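Local coordinates for protein arginyl-trna synthetase (Thermus thermophilus, PDB 1IQ0) that probably catalyses the ATP-dependent attachment of L-arginine to its cognate tRNA, releasing AMP and diphosphate, as a monomeric class I aminoacyl-tRNA synthetase, at residues A[105-110]-A[134-139]; A[124-129]-A[232-237]. All blocks are in the same frame, centred on the assembly; numbering follows the deposited sequence.

Interaction 1 of 2, residues A[105-110]-A[134-139]; sequences VLVEHT and RILAYA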
loop_
_atom_site.group_PDB
_atom_site.type_symbol
_atom_site.label_atom_id
_atom_site.label_comp_id
_atom_site.label_asym_id
_atom_site.label_seq_id
_atom_site.Cartn_x
_atom_site.Cartn_y
_atom_site.Cartn_z
ATOM N N VAL A 105 7.444 4.961 10.523
ATOM C CA VAL A 105 7.430 4.979 9.068
ATOM C C VAL A 105 6.121 5.732 8.826
ATOM O O VAL A 105 5.047 5.234 9.132
ATOM C CB VAL A 105 7.341 3.562 8.459
ATOM C CG1 VAL A 105 7.135 3.668 6.960
ATOM C CG2 VAL A 105 8.631 2.786 8.742
ATOM N N LEU A 106 6.219 6.950 8.316
ATOM C CA LEU A 106 5.036 7.772 8.091
ATOM C C LEU A 106 4.534 7.657 6.663
ATOM O O LEU A 106 5.215 8.052 5.714
ATOM C CB LEU A 106 5.356 9.229 8.413
ATOM C CG LEU A 106 4.190 10.215 8.443
ATOM C CD1 LEU A 106 3.186 9.800 9.521
ATOM C CD2 LEU A 106 4.728 11.606 8.732
ATOM N N VAL A 107 3.334 7.110 6.515
ATOM C CA VAL A 107 2.739 6.949 5.201
ATOM C C VAL A 107 1.685 8.015 4.945
ATOM O O VAL A 107 0.737 8.155 5.715
ATOM C CB VAL A 107 2.067 5.561 5.059
ATOM C CG1 VAL A 107 1.471 5.407 3.664
ATOM C CG2 VAL A 107 3.091 4.463 5.331
ATOM N N GLU A 108 1.860 8.783 3.875
ATOM C CA GLU A 108 0.863 9.790 3.527
ATOM C C GLU A 108 0.140 9.354 2.262
ATOM O O GLU A 108 0.765 9.051 1.247
ATOM C CB GLU A 108 1.489 11.170 3.274
ATOM C CG GLU A 108 0.430 12.176 2.770
ATOM C CD GLU A 108 1.004 13.523 2.340
ATOM O OE1 GLU A 108 0.532 14.060 1.320
ATOM O OE2 GLU A 108 1.907 14.054 3.018
ATOM N N HIS A 109 -1.179 9.309 2.331
ATOM C CA HIS A 109 -1.968 8.939 1.169
ATOM C C HIS A 109 -3.333 9.607 1.243
ATOM O O HIS A 109 -3.673 10.205 2.269
ATOM C CB HIS A 109 -2.063 7.409 1.036
ATOM C CG HIS A 109 -2.848 6.730 2.116
ATOM N ND1 HIS A 109 -4.209 6.891 2.258
ATOM C CD2 HIS A 109 -2.483 5.793 3.026
ATOM C CE1 HIS A 109 -4.650 6.079 3.203
ATOM N NE2 HIS A 109 -3.625 5.401 3.684
ATOM N N THR A 110 -4.090 9.513 0.150
ATOM C CA THR A 110 -5.405 10.133 0.014
ATOM C C THR A 110 -5.103 11.619 -0.215
ATOM O O THR A 110 -4.779 12.012 -1.334
ATOM C CB THR A 110 -6.283 9.919 1.271
ATOM O OG1 THR A 110 -6.334 8.521 1.584
ATOM C CG2 THR A 110 -7.721 10.406 1.013
ATOM N N ARG A 134 -0.702 -1.261 5.976
ATOM C CA ARG A 134 -1.060 -2.491 6.684
ATOM C C ARG A 134 0.066 -3.528 6.597
ATOM O O ARG A 134 0.425 -4.161 7.590
ATOM C CB ARG A 134 -2.331 -3.104 6.087
ATOM C CG ARG A 134 -3.612 -2.313 6.328
ATOM C CD ARG A 134 -4.754 -2.936 5.557
ATOM N NE ARG A 134 -6.025 -2.257 5.788
ATOM C CZ ARG A 134 -6.836 -2.498 6.813
ATOM N NH1 ARG A 134 -6.516 -3.410 7.717
ATOM N NH2 ARG A 134 -7.975 -1.828 6.923
ATOM N N ILE A 135 0.608 -3.698 5.397
ATOM C CA ILE A 135 1.681 -4.652 5.157
ATOM C C ILE A 135 2.917 -4.322 5.992
ATOM O O ILE A 135 3.490 -5.210 6.629
ATOM C CB ILE A 135 2.030 -4.687 3.647
ATOM C CG1 ILE A 135 0.864 -5.329 2.879
ATOM C CG2 ILE A 135 3.345 -5.426 3.414
ATOM C CD1 ILE A 135 1.016 -5.285 1.357
ATOM N N LEU A 136 3.321 -3.052 6.003
ATOM C CA LEU A 136 4.486 -2.632 6.790
ATOM C C LEU A 136 4.309 -2.892 8.281
ATOM O O LEU A 136 5.238 -3.328 8.948
ATOM C CB LEU A 136 4.778 -1.146 6.570
ATOM C CG LEU A 136 5.458 -0.847 5.237
ATOM C CD1 LEU A 136 5.313 0.628 4.902
ATOM C CD2 LEU A 136 6.939 -1.269 5.314
ATOM N N ALA A 137 3.118 -2.601 8.799
ATOM C CA ALA A 137 2.821 -2.818 10.208
ATOM C C ALA A 137 2.957 -4.305 10.534
ATOM O O ALA A 137 3.574 -4.673 11.532
ATOM C CB ALA A 137 1.390 -2.337 10.534
ATOM N N TYR A 138 2.373 -5.149 9.685
ATOM C CA TYR A 138 2.428 -6.596 9.871
ATOM C C TYR A 138 3.881 -7.069 9.857
ATOM O O TYR A 138 4.274 -7.946 10.626
ATOM C CB TYR A 138 1.663 -7.303 8.746
ATOM C CG TYR A 138 1.550 -8.808 8.915
ATOM C CD1 TYR A 138 0.508 -9.373 9.654
ATOM C CD2 TYR A 138 2.488 -9.667 8.341
ATOM C CE1 TYR A 138 0.405 -10.749 9.813
ATOM C CE2 TYR A 138 2.394 -11.047 8.494
ATOM C CZ TYR A 138 1.351 -11.582 9.229
ATOM O OH TYR A 138 1.248 -12.948 9.374
ATOM N N ALA A 139 4.672 -6.475 8.972
ATOM C CA ALA A 139 6.076 -6.823 8.828
ATOM C C ALA A 139 6.951 -6.348 9.991
ATOM O O ALA A 139 8.166 -6.541 9.976
ATOM C CB ALA A 139 6.602 -6.270 7.527
#
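A small, buried, wholly apolar contact joins strand 104-108 to the C-terminal end of helix 120-138, with L136 reaching from the helix to V105 and V107 on the sheet. One methyl does the work: CD1 of L136 lies 4.1 Å from CG1 of V105 and, more loosely, 4.5 Å from CG2 of V107. V105 and V107 are two residues apart on the extended strand and so present their side chains on the same face, toward the helix, while the leucine and V105 side chains meet at about a right angle. In V105 a chi1 of 172° puts CG1, not CG2, anti to the backbone N, where L136 meets it. This is the strand-to-helix packing of a beta-alpha-beta unit, strand 104-108, helix 120-138, strand 141-149, in the Rossmann-like catalytic domain of class I synthetases. V143 and I350, from the strands flanking 104-108, also touch L136, which therefore rests on three parallel strands. Beyond the end of the strand the chain turns at H109 and T110; the imidazole ND1 of H109 and OG1 of T110 form a hydrogen bond of 2.8 Å, with the hydroxyl oxygen in the ring plane at its edge.

Interaction 2 of 2, residues A[124-129]-A[232-237]; sequences RNIALG and ARYDLL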
loop_
_atom_site.group_PDB
_atom_site.type_symbol
_atom_site.label_atom_id
_atom_site.label_comp_id
_atom_site.label_asym_id
_atom_site.label_seq_id
_atom_site.Cartn_x
_atom_site.Cartn_y
_atom_site.Cartn_z
ATOM N N ARG A 124 -7.152 4.289 -6.453
ATOM C CA ARG A 124 -5.877 3.597 -6.383
ATOM C C ARG A 124 -4.984 4.154 -5.270
ATOM O O ARG A 124 -4.328 3.392 -4.554
ATOM C CB ARG A 124 -5.141 3.673 -7.725
ATOM C CG ARG A 124 -3.705 3.195 -7.612
ATOM C CD ARG A 124 -3.357 2.027 -8.507
ATOM N NE ARG A 124 -3.121 2.425 -9.885
ATOM C CZ ARG A 124 -2.410 1.716 -10.760
ATOM N NH1 ARG A 124 -1.848 0.572 -10.406
ATOM N NH2 ARG A 124 -2.284 2.142 -12.007
ATOM N N ASN A 125 -4.969 5.479 -5.132
ATOM C CA ASN A 125 -4.160 6.149 -4.116
ATOM C C ASN A 125 -4.481 5.567 -2.749
ATOM O O ASN A 125 -3.594 5.107 -2.036
ATOM C CB ASN A 125 -4.456 7.659 -4.120
ATOM C CG ASN A 125 -3.604 8.437 -3.123
ATOM O OD1 ASN A 125 -2.936 9.412 -3.487
ATOM N ND2 ASN A 125 -3.625 8.015 -1.861
ATOM N N ILE A 126 -5.760 5.595 -2.399
ATOM C CA ILE A 126 -6.228 5.093 -1.117
ATOM C C ILE A 126 -5.935 3.602 -0.937
ATOM O O ILE A 126 -5.400 3.187 0.094
ATOM C CB ILE A 126 -7.752 5.340 -0.967
ATOM C CG1 ILE A 126 -8.040 6.838 -1.112
ATOM C CG2 ILE A 126 -8.244 4.823 0.384
ATOM C CD1 ILE A 126 -9.491 7.221 -0.920
ATOM N N ALA A 127 -6.278 2.805 -1.945
ATOM C CA ALA A 127 -6.061 1.361 -1.888
ATOM C C ALA A 127 -4.587 1.003 -1.712
ATOM O O ALA A 127 -4.243 0.188 -0.859
ATOM C CB ALA A 127 -6.617 0.692 -3.155
ATOM N N LEU A 128 -3.729 1.618 -2.520
ATOM C CA LEU A 128 -2.287 1.377 -2.482
ATOM C C LEU A 128 -1.670 1.821 -1.155
ATOM O O LEU A 128 -0.876 1.095 -0.549
ATOM C CB LEU A 128 -1.597 2.144 -3.612
ATOM C CG LEU A 128 -0.646 1.409 -4.557
ATOM C CD1 LEU A 128 0.015 2.445 -5.457
ATOM C CD2 LEU A 128 0.406 0.612 -3.782
ATOM N N GLY A 129 -2.033 3.026 -0.721
ATOM C CA GLY A 129 -1.502 3.564 0.517
ATOM C C GLY A 129 -1.903 2.778 1.750
ATOM O O GLY A 129 -1.061 2.464 2.597
ATOM N N ALA A 232 -10.113 2.161 4.567
ATOM C CA ALA A 232 -8.805 2.804 4.723
ATOM C C ALA A 232 -8.686 3.272 6.176
ATOM O O ALA A 232 -9.692 3.608 6.801
ATOM C CB ALA A 232 -8.699 3.998 3.781
ATOM N N ARG A 233 -7.470 3.297 6.714
ATOM C CA ARG A 233 -7.271 3.727 8.102
ATOM C C ARG A 233 -6.399 4.983 8.180
ATOM O O ARG A 233 -5.490 5.158 7.378
ATOM C CB ARG A 233 -6.608 2.609 8.920
ATOM C CG ARG A 233 -7.023 1.194 8.528
ATOM C CD ARG A 233 -6.419 0.126 9.450
ATOM N NE ARG A 233 -5.010 0.359 9.774
ATOM C CZ ARG A 233 -4.049 0.577 8.879
ATOM N NH1 ARG A 233 -4.332 0.594 7.585
ATOM N NH2 ARG A 233 -2.799 0.785 9.280
ATOM N N TYR A 234 -6.675 5.857 9.147
ATOM C CA TYR A 234 -5.888 7.078 9.308
ATOM C C TYR A 234 -5.578 7.372 10.763
ATOM O O TYR A 234 -6.420 7.171 11.640
ATOM C CB TYR A 234 -6.618 8.297 8.726
ATOM C CG TYR A 234 -7.035 8.150 7.285
ATOM C CD1 TYR A 234 -8.252 7.558 6.953
ATOM C CD2 TYR A 234 -6.203 8.579 6.248
ATOM C CE1 TYR A 234 -8.636 7.398 5.627
ATOM C CE2 TYR A 234 -6.573 8.417 4.914
ATOM C CZ TYR A 234 -7.793 7.825 4.615
ATOM O OH TYR A 234 -8.161 7.639 3.308
ATOM N N ASP A 235 -4.369 7.861 11.018
ATOM C CA ASP A 235 -3.977 8.219 12.374
ATOM C C ASP A 235 -3.971 9.739 12.551
ATOM O O ASP A 235 -4.435 10.263 13.564
ATOM C CB ASP A 235 -2.580 7.689 12.691
ATOM C CG ASP A 235 -2.513 6.181 12.665
ATOM O OD1 ASP A 235 -1.922 5.630 11.712
ATOM O OD2 ASP A 235 -3.060 5.551 13.598
ATOM N N LEU A 236 -3.449 10.444 11.552
ATOM C CA LEU A 236 -3.338 11.892 11.640
ATOM C C LEU A 236 -3.899 12.664 10.457
ATOM O O LEU A 236 -3.903 12.199 9.320
ATOM C CB LEU A 236 -1.869 12.284 11.782
ATOM C CG LEU A 236 -1.025 11.648 12.885
ATOM C CD1 LEU A 236 0.449 11.722 12.497
ATOM C CD2 LEU A 236 -1.290 12.354 14.211
ATOM N N LEU A 237 -4.349 13.870 10.754
ATOM C CA LEU A 237 -4.852 14.793 9.754
ATOM C C LEU A 237 -3.979 16.021 9.965
ATOM O O LEU A 237 -3.756 16.423 11.096
ATOM C CB LEU A 237 -6.305 15.165 10.043
ATOM C CG LEU A 237 -7.436 14.669 9.139
ATOM C CD1 LEU A 237 -7.324 13.192 8.861
ATOM C CD2 LEU A 237 -8.760 15.006 9.813
#
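With chi1 of I126 at -58°, its CG2 methyl stands anti to the backbone N and reaches A232 and Y234, whereas the longer CG1 branch lies beside the backbone N. In Y234 a similar first torsion (chi1 -55°) sets the ring anti to the carbonyl carbon, as CG1 is in I126, and carries the phenol end to the helix from a backbone that runs on into strand 236-239; the isoleucine touches with its other branch, CG2. The contact thus ties helix 120-138 of the Rossmann-like catalytic domain, whose start overlaps the HIGH-region motif, to the loop leading into another parallel strand of the same sheet.

The single methyl CG2 of I126 serves both partners. It meets CB of A232 at 3.5 Å, a close methyl-to-methyl approach. A232 directs its CB toward the helix, and I126 and A232 also have the nearest alpha carbons of the segments, 6.8 Å apart. The tyrosine arrives differently: only its terminal oxygen approaches the isoleucine, and the two side chains cross at about a right angle. Here the hydroxyl lies against a methyl, and its polar partner is instead OG1 of T110, with which it hydrogen-bonds. The ring of Y234 also meets that of H109, their planes inclined at about 55°.

L118 and L230 add apolar contacts to I126, and T110 touches it too. A second tie between helix and loop is ionic, a salt bridge from R233 to D130, one residue past the helical segment. OH of Y234, held by OG1 of T110, stands 4.1 Å from CG2 of I126.

Overall arrangement
From the N terminus, the chain runs through strand 104-108, leaves it through a loop that holds most of the HIGH region, and enters helix 120-138. Interaction 1 closes the shorter loop, bringing the end of that helix back to the strand across 23 intervening residues. Before that loop is complete, the helix has already passed 124-129, which pairs with 232-237 after 102 intervening residues, so the two contacts cross. Their centres are 9 Å apart, and they share helix 120-138 and the mixed sheet. They also meet at the T110 end of segment 105-110. Together they join the helix to strand 104-108 and the approach to strand 236-239.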